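Phosphoinositide 3-kinase adapter protein 1 (Homo sapiens, PDB 5FOR) links B-cell receptor and Toll-like receptor signalling to phosphoinositide 3-kinase, supporting B-cell development and preventing excessive inflammatory cytokine production. Local coordinates at residues 66-69 / 70-74; 102-105 / 106-110. One frame throughout, in Å; residues are numbered along the deposited sequence.

Overall arrangement
Both contacts belong to the TIR domain, which is built on a parallel five-stranded sheet. Contact 1 comes first along the chain: it is the turn at the end of strand 63-68, in the middle of the sheet, where helix 70-76 begins. Contact 2 is a turn in the loop that follows the neighbouring strand 95-99. Their centres are about 11 Å apart and lie on the same side of the chain's centre, contact 1 being the more deeply buried. They touch through Val-102, whose CG2 packs on the backbone of Leu-68 to Ala-70, and through Leu-68, whose CD2 lies 4.1 Å from Phe-108 CZ. The surface loop is thereby packed against the end of the central strand.

Contact 1: residues 66-69 / 70-74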
loop_
_atom_site.group_PDB
_atom_site.type_symbol
_atom_site.label_atom_id
_atom_site.label_comp_id
_atom_site.label_asym_id
_atom_site.label_seq_id
_atom_site.Cartn_x
_atom_site.Cartn_y
_atom_site.Cartn_z
ATOM N N VAL A 66 -0.099 -0.586 1.295
ATOM C CA VAL A 66 0.870 0.488 1.568
ATOM C C VAL A 66 2.081 -0.047 2.322
ATOM O O VAL A 66 1.953 -0.529 3.468
ATOM C CB VAL A 66 0.207 1.653 2.375
ATOM C CG1 VAL A 66 1.124 2.848 2.428
ATOM C CG2 VAL A 66 -1.142 2.035 1.768
ATOM N N LEU A 67 3.262 0.015 1.707
ATOM C CA LEU A 67 4.448 -0.408 2.458
ATOM C C LEU A 67 4.923 0.809 3.244
ATOM O O LEU A 67 5.457 1.758 2.683
ATOM C CB LEU A 67 5.548 -0.977 1.549
ATOM C CG LEU A 67 5.135 -2.149 0.639
ATOM C CD1 LEU A 67 6.324 -2.962 0.188
ATOM C CD2 LEU A 67 4.128 -3.055 1.304
ATOM N N LEU A 68 4.678 0.787 4.545
ATOM C CA LEU A 68 5.019 1.922 5.392
ATOM C C LEU A 68 6.490 1.902 5.749
ATOM O O LEU A 68 6.876 1.359 6.781
ATOM C CB LEU A 68 4.187 1.910 6.667
ATOM C CG LEU A 68 4.034 3.248 7.361
ATOM C CD1 LEU A 68 3.342 4.189 6.391
ATOM C CD2 LEU A 68 3.228 3.069 8.635
ATOM N N SER A 69 7.309 2.475 4.878
ATOM C CA SER A 69 8.726 2.704 5.178
ATOM C C SER A 69 8.978 4.177 5.554
ATOM O O SER A 69 8.117 5.027 5.331
ATOM C CB SER A 69 9.592 2.308 3.963
ATOM O OG SER A 69 9.123 2.966 2.792
ATOM N N ALA A 70 10.167 4.470 6.077
ATOM C CA ALA A 70 10.582 5.841 6.402
ATOM C C ALA A 70 10.532 6.769 5.206
ATOM O O ALA A 70 10.049 7.885 5.307
ATOM C CB ALA A 70 11.996 5.837 6.977
ATOM N N GLU A 71 11.030 6.297 4.064
ATOM C CA GLU A 71 11.041 7.105 2.847
ATOM C C GLU A 71 9.630 7.343 2.338
ATOM O O GLU A 71 9.350 8.367 1.737
ATOM C CB GLU A 71 11.891 6.431 1.775
ATOM C CG GLU A 71 12.152 7.280 0.553
ATOM C CD GLU A 71 13.028 6.572 -0.482
ATOM O OE1 GLU A 71 13.646 5.538 -0.136
ATOM O OE2 GLU A 71 13.091 7.051 -1.640
ATOM N N LEU A 72 8.729 6.398 2.593
ATOM C CA LEU A 72 7.387 6.562 2.128
ATOM C C LEU A 72 6.655 7.610 2.981
ATOM O O LEU A 72 5.984 8.471 2.417
ATOM C CB LEU A 72 6.638 5.229 2.120
ATOM C CG LEU A 72 5.234 5.447 1.530
ATOM C CD1 LEU A 72 5.032 4.704 0.222
ATOM C CD2 LEU A 72 4.130 5.099 2.529
ATOM N N VAL A 73 6.783 7.573 4.312
ATOM C CA VAL A 73 6.016 8.537 5.099
ATOM C C VAL A 73 6.534 9.947 4.830
ATOM O O VAL A 73 5.753 10.896 4.889
ATOM C CB VAL A 73 5.965 8.240 6.646
ATOM C CG1 VAL A 73 6.306 6.824 6.990
ATOM C CG2 VAL A 73 6.713 9.272 7.477
ATOM N N GLN A 74 7.804 10.096 4.458
ATOM C CA GLN A 74 8.289 11.417 4.029
ATOM C C GLN A 74 7.427 12.029 2.923
ATOM O O GLN A 74 7.361 13.250 2.804
ATOM C CB GLN A 74 9.735 11.357 3.552
ATOM C CG GLN A 74 10.754 11.546 4.654
ATOM C CD GLN A 74 12.134 11.086 4.232
ATOM O OE1 GLN A 74 12.432 10.993 3.035
ATOM N NE2 GLN A 74 12.985 10.784 5.213
#
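Ser-69 and Leu-72 meet where strand 63-68 turns into helix 70-76, and the apolar packing lies on the strand side of this turn. With its CG anti to the backbone N (chi1 -176°), Leu-72 reaches back toward the strand. Its CD2 is 3.8 Å from Val-66 CG1, the two side chains crossing at about a right angle, and also meets Leu-68 CD1 and the carbonyl oxygen of Leu-67. Cutting Leu-72 back to alanine is likely to leave a gap beside Val-66 CG1 and Leu-68 CD1 and cost the turn its main apolar link to the strand.

The solvent side is looser: Ala-70 and Gln-74 are exposed. The end of Glu-71 leads away from the strand and packs on Ser-14 and Pro-15. The first helical turn closes on Ser-69 O, which accepts Val-73 N at 3.0 Å, nearly straight at the hydrogen (158°). Ser-69 OG accepts a weak capping bond from Leu-72 N at 3.5 Å, while its stronger partner is Asp-16 OD1; the other oxygen of Asp-16 takes Glu-71 N. This is a serine N-cap at a strand-to-helix turn, at the C-terminal end of the middle strand of the parallel sheet of a TIR domain.

Contact 2: residues 102-105 / 106-110; sequences VRDS and EEFLD
The phenyl ring of Phe-108 is met at its edge by Val-102, in the long loop that joins strands 95-99 and 119-121 of the TIR fold, where an extended run bends into residues 106-110 of helical backbone shape. Val-102 directs CG1 at the far end of the ring, 3.9 Å from Phe-108 CZ and near the ring plane, the two side chains crossing obliquely. Both also pack on Leu-68 of strand 63-68, so the apolar side of the turn faces the sheet.

At Arg-103 it is the backbone that takes part: its carbonyl oxygen lies in the ring plane, 3.8 Å from Phe-108 CE2. The arginine side chain leads away from the turn.

Asp-104 leans its carboxylate forward to the next residue. OD1 accepts Ser-105 N at 2.6 Å, the donor approaching from above the carboxylate plane, and also takes the indole N-H of Trp-115, whose ring stacks with Phe-108. OD1 sits obliquely off the phenyl ring, the carboxylate plane tilted 28° from it. OD2 has Arg-97 as a distant, weak ionic partner and Glu-120 close by, a like charge that may disfavour ionisation, offset at least in part by the two N-H donors on OD1 and by Arg-97.

Ser-105 makes the turn itself. Its carbonyl oxygen accepts a weak bond from Phe-108 N at 3.4 Å and also sits at the ring edge, near CD2. The hydroxyl, placed anti to the serine nitrogen (chi1 180°), runs forward along the chain past Glu-106, with Glu-107 CG 3.5 Å away; there Ser-105 OG accepts a weak bond from Glu-107 N, 3.3 Å long and 156° at the hydrogen.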
loop_
_atom_site.group_PDB
_atom_site.type_symbol
_atom_site.label_atom_id
_atom_site.label_comp_id
_atom_site.label_asym_id
_atom_site.label_seq_id
_atom_site.Cartn_x
_atom_site.Cartn_y
_atom_site.Cartn_z
ATOM N N VAL A 102 8.939 1.168 10.520
ATOM C CA VAL A 102 8.221 2.324 11.019
ATOM C C VAL A 102 7.268 1.846 12.111
ATOM O O VAL A 102 6.388 1.008 11.870
ATOM C CB VAL A 102 7.419 3.043 9.912
ATOM C CG1 VAL A 102 6.534 4.119 10.549
ATOM C CG2 VAL A 102 8.337 3.638 8.821
ATOM N N ARG A 103 7.423 2.390 13.304
ATOM C CA ARG A 103 6.536 2.069 14.415
ATOM C C ARG A 103 5.153 2.719 14.133
ATOM O O ARG A 103 5.097 3.821 13.602
ATOM C CB ARG A 103 7.184 2.550 15.729
ATOM C CG ARG A 103 6.464 2.158 16.982
ATOM C CD ARG A 103 6.981 2.951 18.192
ATOM N NE ARG A 103 8.178 2.336 18.744
ATOM C CZ ARG A 103 8.225 1.702 19.915
ATOM N NH1 ARG A 103 7.145 1.622 20.690
ATOM N NH2 ARG A 103 9.364 1.156 20.312
ATOM N N ASP A 104 4.041 2.030 14.412
ATOM C CA ASP A 104 2.721 2.658 14.238
ATOM C C ASP A 104 2.616 3.828 15.216
ATOM O O ASP A 104 3.319 3.845 16.216
ATOM C CB ASP A 104 1.574 1.658 14.477
ATOM C CG ASP A 104 0.182 2.258 14.184
ATOM O OD1 ASP A 104 0.084 3.341 13.568
ATOM O OD2 ASP A 104 -0.831 1.629 14.559
ATOM N N SER A 105 1.753 4.796 14.933
ATOM C CA SER A 105 1.686 6.005 15.753
ATOM C C SER A 105 0.378 6.800 15.602
ATOM O O SER A 105 -0.288 6.750 14.571
ATOM C CB SER A 105 2.866 6.919 15.434
ATOM O OG SER A 105 2.793 8.092 16.221
ATOM N N GLU A 106 0.038 7.535 16.655
ATOM C CA GLU A 106 -1.166 8.359 16.704
ATOM C C GLU A 106 -1.078 9.549 15.755
ATOM O O GLU A 106 -2.103 10.034 15.273
ATOM C CB GLU A 106 -1.408 8.844 18.130
ATOM C CG GLU A 106 -1.649 7.722 19.122
ATOM C CD GLU A 106 -3.104 7.637 19.541
ATOM O OE1 GLU A 106 -3.911 7.051 18.788
ATOM O OE2 GLU A 106 -3.443 8.164 20.620
ATOM N N GLU A 107 0.147 10.007 15.478
ATOM C CA GLU A 107 0.368 11.088 14.512
ATOM C C GLU A 107 -0.178 10.808 13.110
ATOM O O GLU A 107 -0.528 11.753 12.391
ATOM C CB GLU A 107 1.846 11.405 14.349
ATOM C CG GLU A 107 2.673 11.569 15.585
ATOM C CD GLU A 107 4.069 11.984 15.197
ATOM O OE1 GLU A 107 4.213 13.096 14.644
ATOM O OE2 GLU A 107 5.018 11.199 15.422
ATOM N N PHE A 108 -0.214 9.534 12.702
ATOM C CA PHE A 108 -0.694 9.195 11.367
ATOM C C PHE A 108 -2.177 9.578 11.190
ATOM O O PHE A 108 -2.625 9.846 10.071
ATOM C CB PHE A 108 -0.466 7.702 11.063
ATOM C CG PHE A 108 0.984 7.351 10.848
ATOM C CD1 PHE A 108 1.686 7.900 9.787
ATOM C CD2 PHE A 108 1.654 6.494 11.726
ATOM C CE1 PHE A 108 3.032 7.602 9.588
ATOM C CE2 PHE A 108 2.993 6.195 11.540
ATOM C CZ PHE A 108 3.686 6.749 10.453
ATOM N N LEU A 109 -2.921 9.639 12.294
ATOM C CA LEU A 109 -4.326 10.059 12.269
ATOM C C LEU A 109 -4.503 11.493 11.750
ATOM O O LEU A 109 -5.583 11.862 11.294
ATOM C CB LEU A 109 -4.940 9.932 13.668
ATOM C CG LEU A 109 -5.081 8.491 14.142
ATOM C CD1 LEU A 109 -5.509 8.441 15.592
ATOM C CD2 LEU A 109 -6.071 7.743 13.256
ATOM N N ASP A 110 -3.445 12.301 11.839
ATOM C CA ASP A 110 -3.455 13.657 11.286
ATOM C C ASP A 110 -3.355 13.658 9.771
ATOM O O ASP A 110 -3.809 14.596 9.123
ATOM C CB ASP A 110 -2.308 14.483 11.857
ATOM C CG ASP A 110 -2.484 14.779 13.324
ATOM O OD1 ASP A 110 -3.633 14.703 13.803
ATOM O OD2 ASP A 110 -1.476 15.073 13.997
#